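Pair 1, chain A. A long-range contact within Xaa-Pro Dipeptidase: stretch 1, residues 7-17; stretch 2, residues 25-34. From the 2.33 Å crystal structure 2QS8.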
# COMPACT_ATOMS: atom_id res chain seq x y z
N SER A 7 -29.60 40.28 33.66
CA SER A 7 -28.45 40.67 34.52
C SER A 7 -27.16 40.76 33.71
O SER A 7 -26.91 39.94 32.82
CB SER A 7 -28.27 39.64 35.65
OG SER A 7 -29.35 39.70 36.56
N LYS A 8 -26.34 41.76 34.00
CA LYS A 8 -25.10 41.97 33.28
C LYS A 8 -23.94 42.34 34.20
O LYS A 8 -24.13 42.68 35.36
CB LYS A 8 -25.29 43.07 32.23
CG LYS A 8 -26.52 42.90 31.37
CD LYS A 8 -26.60 43.97 30.28
CE LYS A 8 -27.79 43.71 29.36
NZ LYS A 8 -27.83 44.66 28.23
N THR A 9 -22.72 42.25 33.68
CA THR A 9 -21.55 42.62 34.45
C THR A 9 -20.92 43.86 33.85
O THR A 9 -20.77 43.96 32.63
CB THR A 9 -20.50 41.50 34.47
OG1 THR A 9 -21.05 40.34 35.10
CG2 THR A 9 -19.26 41.95 35.21
N LEU A 10 -20.55 44.79 34.71
CA LEU A 10 -19.90 46.01 34.25
C LEU A 10 -18.45 46.03 34.67
O LEU A 10 -18.13 45.74 35.82
CB LEU A 10 -20.59 47.25 34.83
CG LEU A 10 -19.82 48.55 34.55
CD1 LEU A 10 -19.97 48.94 33.08
CD2 LEU A 10 -20.34 49.67 35.46
N ILE A 11 -17.57 46.37 33.74
CA ILE A 11 -16.14 46.44 34.03
C ILE A 11 -15.62 47.84 33.72
O ILE A 11 -15.84 48.36 32.62
CB ILE A 11 -15.33 45.42 33.19
CG1 ILE A 11 -15.72 43.99 33.57
CG2 ILE A 11 -13.84 45.62 33.42
CD1 ILE A 11 -14.99 42.94 32.76
N HIS A 12 -14.94 48.43 34.69
CA HIS A 12 -14.33 49.75 34.53
C HIS A 12 -12.87 49.48 34.26
O HIS A 12 -12.12 49.06 35.15
CB HIS A 12 -14.48 50.57 35.81
CG HIS A 12 -15.81 51.26 35.94
ND1 HIS A 12 -16.20 51.89 37.10
CD2 HIS A 12 -16.81 51.45 35.05
CE1 HIS A 12 -17.39 52.44 36.92
NE2 HIS A 12 -17.78 52.18 35.69
N ALA A 13 -12.45 49.72 33.02
CA ALA A 13 -11.07 49.49 32.65
C ALA A 13 -10.24 50.77 32.61
O ALA A 13 -10.50 51.67 31.81
CB ALA A 13 -11.00 48.77 31.31
N GLY A 14 -9.24 50.85 33.50
CA GLY A 14 -8.37 52.00 33.56
C GLY A 14 -7.83 52.25 32.17
O GLY A 14 -7.96 53.35 31.62
N LYS A 15 -7.22 51.22 31.61
CA LYS A 15 -6.68 51.28 30.26
C LYS A 15 -7.19 50.07 29.48
O LYS A 15 -7.55 49.04 30.06
CB LYS A 15 -5.15 51.30 30.30
CG LYS A 15 -4.59 52.56 30.93
CD LYS A 15 -3.13 52.74 30.59
CE LYS A 15 -2.62 54.10 31.05
NZ LYS A 15 -1.23 54.33 30.56
N LEU A 16 -7.25 50.20 28.16
CA LEU A 16 -7.76 49.12 27.34
C LEU A 16 -7.04 48.92 26.01
O LEU A 16 -6.98 49.83 25.18
CB LEU A 16 -9.24 49.32 27.05
CG LEU A 16 -9.89 48.37 26.04
CD1 LEU A 16 -10.02 46.98 26.65
CD2 LEU A 16 -11.26 48.88 25.62
N ILE A 17 -6.48 47.72 25.83
CA ILE A 17 -5.84 47.33 24.58
C ILE A 17 -6.90 46.38 24.03
O ILE A 17 -7.09 45.28 24.56
CB ILE A 17 -4.51 46.59 24.84
CG1 ILE A 17 -3.54 47.51 25.59
CG2 ILE A 17 -3.89 46.15 23.51
CD1 ILE A 17 -2.22 46.86 25.92
N GLN A 25 -6.37 52.72 24.84
CA GLN A 25 -7.49 53.58 25.17
C GLN A 25 -7.61 53.78 26.67
O GLN A 25 -7.35 52.86 27.44
CB GLN A 25 -8.77 52.97 24.60
CG GLN A 25 -8.65 52.69 23.11
CD GLN A 25 -9.80 51.87 22.57
OE1 GLN A 25 -10.96 52.25 22.69
NE2 GLN A 25 -9.48 50.72 21.97
N SER A 26 -8.00 54.98 27.09
CA SER A 26 -8.12 55.28 28.51
C SER A 26 -9.57 55.31 29.00
O SER A 26 -10.46 55.78 28.30
CB SER A 26 -7.47 56.63 28.82
OG SER A 26 -6.09 56.62 28.52
N ARG A 27 -9.77 54.82 30.22
CA ARG A 27 -11.08 54.80 30.87
C ARG A 27 -12.20 54.32 29.97
O ARG A 27 -12.83 55.12 29.27
CB ARG A 27 -11.41 56.19 31.41
CG ARG A 27 -10.46 56.66 32.53
CD ARG A 27 -10.78 58.07 33.01
NE ARG A 27 -9.89 59.06 32.43
CZ ARG A 27 -9.96 59.49 31.18
NH1 ARG A 27 -10.90 59.03 30.37
NH2 ARG A 27 -9.08 60.38 30.73
N ILE A 28 -12.45 53.02 29.98
CA ILE A 28 -13.50 52.44 29.16
C ILE A 28 -14.41 51.52 29.97
O ILE A 28 -13.97 50.90 30.94
CB ILE A 28 -12.92 51.66 27.94
CG1 ILE A 28 -12.60 52.62 26.79
CG2 ILE A 28 -13.91 50.63 27.43
CD1 ILE A 28 -11.32 53.36 26.91
N SER A 29 -15.68 51.46 29.59
CA SER A 29 -16.65 50.60 30.25
C SER A 29 -17.02 49.46 29.33
O SER A 29 -17.45 49.67 28.19
CB SER A 29 -17.91 51.39 30.61
OG SER A 29 -17.71 52.19 31.76
N ILE A 30 -16.83 48.24 29.81
CA ILE A 30 -17.15 47.04 29.04
C ILE A 30 -18.33 46.37 29.72
O ILE A 30 -18.31 46.16 30.93
CB ILE A 30 -15.95 46.08 29.01
CG1 ILE A 30 -14.71 46.82 28.51
CG2 ILE A 30 -16.26 44.88 28.11
CD1 ILE A 30 -13.42 46.04 28.66
N VAL A 31 -19.36 46.03 28.95
CA VAL A 31 -20.53 45.39 29.53
C VAL A 31 -20.63 43.95 29.06
O VAL A 31 -20.62 43.68 27.86
CB VAL A 31 -21.83 46.14 29.16
CG1 VAL A 31 -22.98 45.63 29.98
CG2 VAL A 31 -21.65 47.62 29.38
N ILE A 32 -20.73 43.03 30.01
CA ILE A 32 -20.83 41.61 29.71
C ILE A 32 -22.22 41.07 29.99
O ILE A 32 -22.77 41.27 31.07
CB ILE A 32 -19.80 40.81 30.53
CG1 ILE A 32 -18.38 41.22 30.11
CG2 ILE A 32 -20.00 39.32 30.32
CD1 ILE A 32 -17.30 40.71 31.03
N ASP A 33 -22.78 40.39 29.00
CA ASP A 33 -24.11 39.80 29.10
C ASP A 33 -23.96 38.33 28.71
O ASP A 33 -23.78 37.99 27.53
CB ASP A 33 -25.07 40.53 28.16
CG ASP A 33 -26.49 40.00 28.24
OD1 ASP A 33 -26.93 39.61 29.35
OD2 ASP A 33 -27.18 39.98 27.20
N GLY A 34 -24.03 37.45 29.70
CA GLY A 34 -23.85 36.04 29.43
C GLY A 34 -22.38 35.82 29.09
O GLY A 34 -21.49 36.24 29.84
O HOH W 1 -6.87 49.52 22.48

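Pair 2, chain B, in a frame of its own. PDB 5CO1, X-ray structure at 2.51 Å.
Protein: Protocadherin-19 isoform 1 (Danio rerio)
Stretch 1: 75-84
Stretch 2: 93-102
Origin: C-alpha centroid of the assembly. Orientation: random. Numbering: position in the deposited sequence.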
# COMPACT_ATOMS: atom_id res chain seq x y z
N LEU B 75 -6.56 -3.26 4.61
CA LEU B 75 -6.84 -3.04 6.04
C LEU B 75 -5.64 -3.39 6.96
O LEU B 75 -5.17 -4.53 6.95
CB LEU B 75 -8.05 -3.87 6.46
CG LEU B 75 -8.57 -3.70 7.89
CD1 LEU B 75 -8.83 -2.25 8.26
CD2 LEU B 75 -9.84 -4.51 8.10
N HIS B 76 -5.25 -2.42 7.80
CA HIS B 76 -4.06 -2.43 8.65
C HIS B 76 -4.21 -3.40 9.81
O HIS B 76 -3.26 -4.02 10.22
CB HIS B 76 -3.83 -1.05 9.32
CG HIS B 76 -3.53 0.07 8.36
ND1 HIS B 76 -3.63 -0.06 6.98
CD2 HIS B 76 -3.19 1.36 8.59
CE1 HIS B 76 -3.31 1.09 6.41
NE2 HIS B 76 -3.04 1.97 7.36
N ILE B 77 -5.35 -3.35 10.48
CA ILE B 77 -5.49 -3.85 11.84
C ILE B 77 -6.80 -4.57 11.98
O ILE B 77 -7.81 -4.10 11.49
CB ILE B 77 -5.45 -2.70 12.85
CG1 ILE B 77 -5.73 -3.25 14.25
CG2 ILE B 77 -6.47 -1.64 12.51
CD1 ILE B 77 -5.25 -2.35 15.38
N HIS B 78 -6.78 -5.77 12.54
CA HIS B 78 -7.99 -6.59 12.70
C HIS B 78 -8.25 -6.81 14.19
O HIS B 78 -7.32 -7.09 14.96
CB HIS B 78 -7.84 -7.94 12.00
CG HIS B 78 -7.72 -7.83 10.51
ND1 HIS B 78 -8.77 -8.11 9.66
CD2 HIS B 78 -6.65 -7.56 9.72
CE1 HIS B 78 -8.36 -7.98 8.41
NE2 HIS B 78 -7.08 -7.66 8.42
N GLU B 79 -9.51 -6.62 14.60
CA GLU B 79 -9.94 -6.93 15.97
C GLU B 79 -10.84 -8.14 15.87
O GLU B 79 -11.75 -8.20 15.03
CB GLU B 79 -10.71 -5.76 16.59
CG GLU B 79 -10.35 -5.41 18.04
CD GLU B 79 -10.85 -4.03 18.46
OE1 GLU B 79 -10.02 -3.09 18.52
OE2 GLU B 79 -12.07 -3.86 18.67
N ILE B 80 -10.51 -9.18 16.63
CA ILE B 80 -11.31 -10.40 16.66
C ILE B 80 -11.70 -10.63 18.11
O ILE B 80 -10.93 -10.33 19.01
CB ILE B 80 -10.52 -11.61 16.13
CG1 ILE B 80 -9.72 -11.25 14.89
CG2 ILE B 80 -11.47 -12.76 15.80
CD1 ILE B 80 -8.50 -12.13 14.69
N ASP B 81 -12.92 -11.08 18.32
CA ASP B 81 -13.38 -11.45 19.64
C ASP B 81 -13.51 -12.93 19.71
O ASP B 81 -14.16 -13.54 18.87
CB ASP B 81 -14.70 -10.77 19.97
CG ASP B 81 -14.61 -9.25 19.91
OD1 ASP B 81 -14.08 -8.65 20.88
OD2 ASP B 81 -15.07 -8.67 18.89
N VAL B 82 -12.83 -13.54 20.66
CA VAL B 82 -12.79 -14.97 20.74
C VAL B 82 -13.44 -15.41 22.04
O VAL B 82 -13.22 -14.81 23.08
CB VAL B 82 -11.34 -15.46 20.67
CG1 VAL B 82 -11.31 -16.96 20.43
CG2 VAL B 82 -10.62 -14.77 19.52
N GLN B 83 -14.26 -16.45 21.98
CA GLN B 83 -14.70 -17.09 23.22
C GLN B 83 -14.33 -18.56 23.39
O GLN B 83 -13.95 -19.27 22.43
CB GLN B 83 -16.20 -16.91 23.40
CG GLN B 83 -17.08 -17.71 22.45
CD GLN B 83 -18.51 -17.82 22.96
OE1 GLN B 83 -19.13 -16.81 23.33
NE2 GLN B 83 -19.01 -19.05 23.06
N ALA B 84 -14.44 -19.00 24.63
CA ALA B 84 -14.27 -20.40 25.01
C ALA B 84 -15.40 -20.86 25.92
O ALA B 84 -15.72 -20.21 26.92
CB ALA B 84 -12.95 -20.57 25.72
N PRO B 93 -19.34 -18.27 29.09
CA PRO B 93 -18.13 -18.21 28.27
C PRO B 93 -17.03 -17.33 28.85
O PRO B 93 -17.31 -16.36 29.57
CB PRO B 93 -18.61 -17.62 26.94
CG PRO B 93 -20.09 -17.81 26.93
CD PRO B 93 -20.51 -17.73 28.36
N ALA B 94 -15.79 -17.66 28.52
CA ALA B 94 -14.66 -16.75 28.62
C ALA B 94 -14.47 -16.06 27.29
O ALA B 94 -14.68 -16.67 26.26
CB ALA B 94 -13.41 -17.51 29.00
N HIS B 95 -13.97 -14.83 27.32
CA HIS B 95 -13.82 -13.97 26.15
C HIS B 95 -12.40 -13.44 26.17
O HIS B 95 -11.85 -13.18 27.24
CB HIS B 95 -14.82 -12.80 26.20
CG HIS B 95 -16.24 -13.25 26.14
ND1 HIS B 95 -16.81 -13.73 24.98
CD2 HIS B 95 -17.12 -13.55 27.13
CE1 HIS B 95 -18.02 -14.20 25.24
NE2 HIS B 95 -18.23 -14.11 26.54
N CYS B 96 -11.84 -13.20 25.00
CA CYS B 96 -10.67 -12.34 24.88
C CYS B 96 -10.75 -11.59 23.57
O CYS B 96 -11.62 -11.84 22.74
CB CYS B 96 -9.38 -13.17 24.92
SG CYS B 96 -9.13 -14.33 23.53
N LYS B 97 -9.83 -10.66 23.41
CA LYS B 97 -9.72 -9.91 22.19
C LYS B 97 -8.38 -10.29 21.56
O LYS B 97 -7.38 -10.46 22.26
CB LYS B 97 -9.78 -8.43 22.51
CG LYS B 97 -9.80 -7.52 21.29
CD LYS B 97 -10.01 -6.04 21.67
CE LYS B 97 -11.28 -5.80 22.49
NZ LYS B 97 -12.51 -6.37 21.85
N VAL B 98 -8.38 -10.50 20.25
CA VAL B 98 -7.13 -10.70 19.51
C VAL B 98 -6.98 -9.64 18.43
O VAL B 98 -7.83 -9.54 17.54
CB VAL B 98 -7.06 -12.08 18.86
CG1 VAL B 98 -5.71 -12.27 18.20
CG2 VAL B 98 -7.29 -13.16 19.91
N ILE B 99 -5.96 -8.80 18.59
CA ILE B 99 -5.67 -7.75 17.66
C ILE B 99 -4.52 -8.17 16.73
O ILE B 99 -3.43 -8.48 17.18
CB ILE B 99 -5.30 -6.46 18.39
CG1 ILE B 99 -6.49 -5.94 19.19
CG2 ILE B 99 -4.84 -5.39 17.42
CD1 ILE B 99 -6.05 -5.18 20.43
N VAL B 100 -4.82 -8.23 15.44
CA VAL B 100 -3.83 -8.59 14.43
C VAL B 100 -3.40 -7.38 13.62
O VAL B 100 -4.20 -6.79 12.90
CB VAL B 100 -4.41 -9.65 13.49
CG1 VAL B 100 -3.53 -9.82 12.27
CG2 VAL B 100 -4.54 -10.96 14.25
N ASN B 101 -2.16 -6.96 13.85
CA ASN B 101 -1.44 -5.97 13.03
C ASN B 101 -0.84 -6.59 11.79
O ASN B 101 0.11 -7.42 11.84
CB ASN B 101 -0.24 -5.41 13.80
CG ASN B 101 -0.54 -4.12 14.43
OD1 ASN B 101 -0.49 -3.09 13.75
ND2 ASN B 101 -1.07 -4.17 15.65
N VAL B 102 -1.29 -6.08 10.68
CA VAL B 102 -0.85 -6.53 9.43
C VAL B 102 0.25 -5.61 9.01
O VAL B 102 0.02 -4.44 8.79
CB VAL B 102 -1.98 -6.46 8.41
CG1 VAL B 102 -1.46 -6.88 7.05
CG2 VAL B 102 -3.07 -7.38 8.86

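Both pairs are antiparallel two-stranded ladders. Fourteen central residues superpose with an RMSD of 0.4 Å over N, CA and C, and the angle between N-to-C directions is 159° in pair 1 and 163° in pair 2, with closest axis approaches of 4.8 and 4.6 Å. The hydrogen-bonding phase is also the same. In pair 1, Thr A9 N donates to Ile A32 O and Ile A32 N to Thr A9 O, both at 2.8 Å; at the matching positions of pair 2, His B78 N donates to Val B100 O and Val B100 N to His B78 O, again both at 2.8 Å. The next closed ring joins Ile A11 to Ile A30 and, correspondingly, Ile B80 to Val B98. Between these rings the alpha carbons approach carbonyls: Val A31 CA lies 3.4 Å from Thr A9 O, and its counterpart Ile B99 CA lies 3.2 Å from His B78 O.

The face carrying Ile A11, Ala A13, Ile A28, Ile A30 and Ile A32 matches the one carrying Ile B80, Val B82, Cys B96, Val B98 and Val B100, and all ten residues are buried. Their packing differs in detail. Ile A11 CD1 reaches Ile A32 CD1 at 3.6 Å, whereas Ile B80 CD1 meets the shorter Val B100 at CG2, 4.2 Å away. Ala A13 and Ile A28 give way to Val B82 and Cys B96, a larger side chain on one strand facing a smaller one on the other: Val B82 CB lies 3.8 Å from Cys B96 SG. Val B82 CG2 also touches Val B98 CG2 at 3.7 Å. In pair 1, Leu A16, which has no matched position, covers this end of the face, with CD2 3.7 Å from Ile A28 CG2 and CD1 4.1 Å from Ile A30 CD1.

The other face diverges more in chemistry. His A12 and Ser A29 are buried; His A12 CD2 approaches Ser A29 OG at 3.5 Å, with the oxygen at the ring edge, while the polar atoms of both side chains find hydrogen bonds elsewhere in the structure. The same positions in pair 2 hold Asp B81 and Lys B97, both partly exposed, whose OD1 and NZ form a salt bridge at 2.9 Å that is weak as a hydrogen bond. One step along, Leu A10 CD1 contacts Val A31 CG2 at 4.3 Å; the equivalent Glu B79 uses its aliphatic portion, CG lying 4.1 Å from Ile B99 CG1.

The ladders part at Gly A14. Pair 1 turns a corner at Gly A14 and Lys A15 and, on the partner strand, at Arg A27, where Arg A27 N donates to Gly A14 O at 2.7 Å. Pair 2 continues straight through Gln B83 and His B95 to Ala B84 and Ala B94, whose backbones exchange two hydrogen bonds. The superposition records the departure: Ser A26 and Ala B94 are 1.8 Å apart at CA.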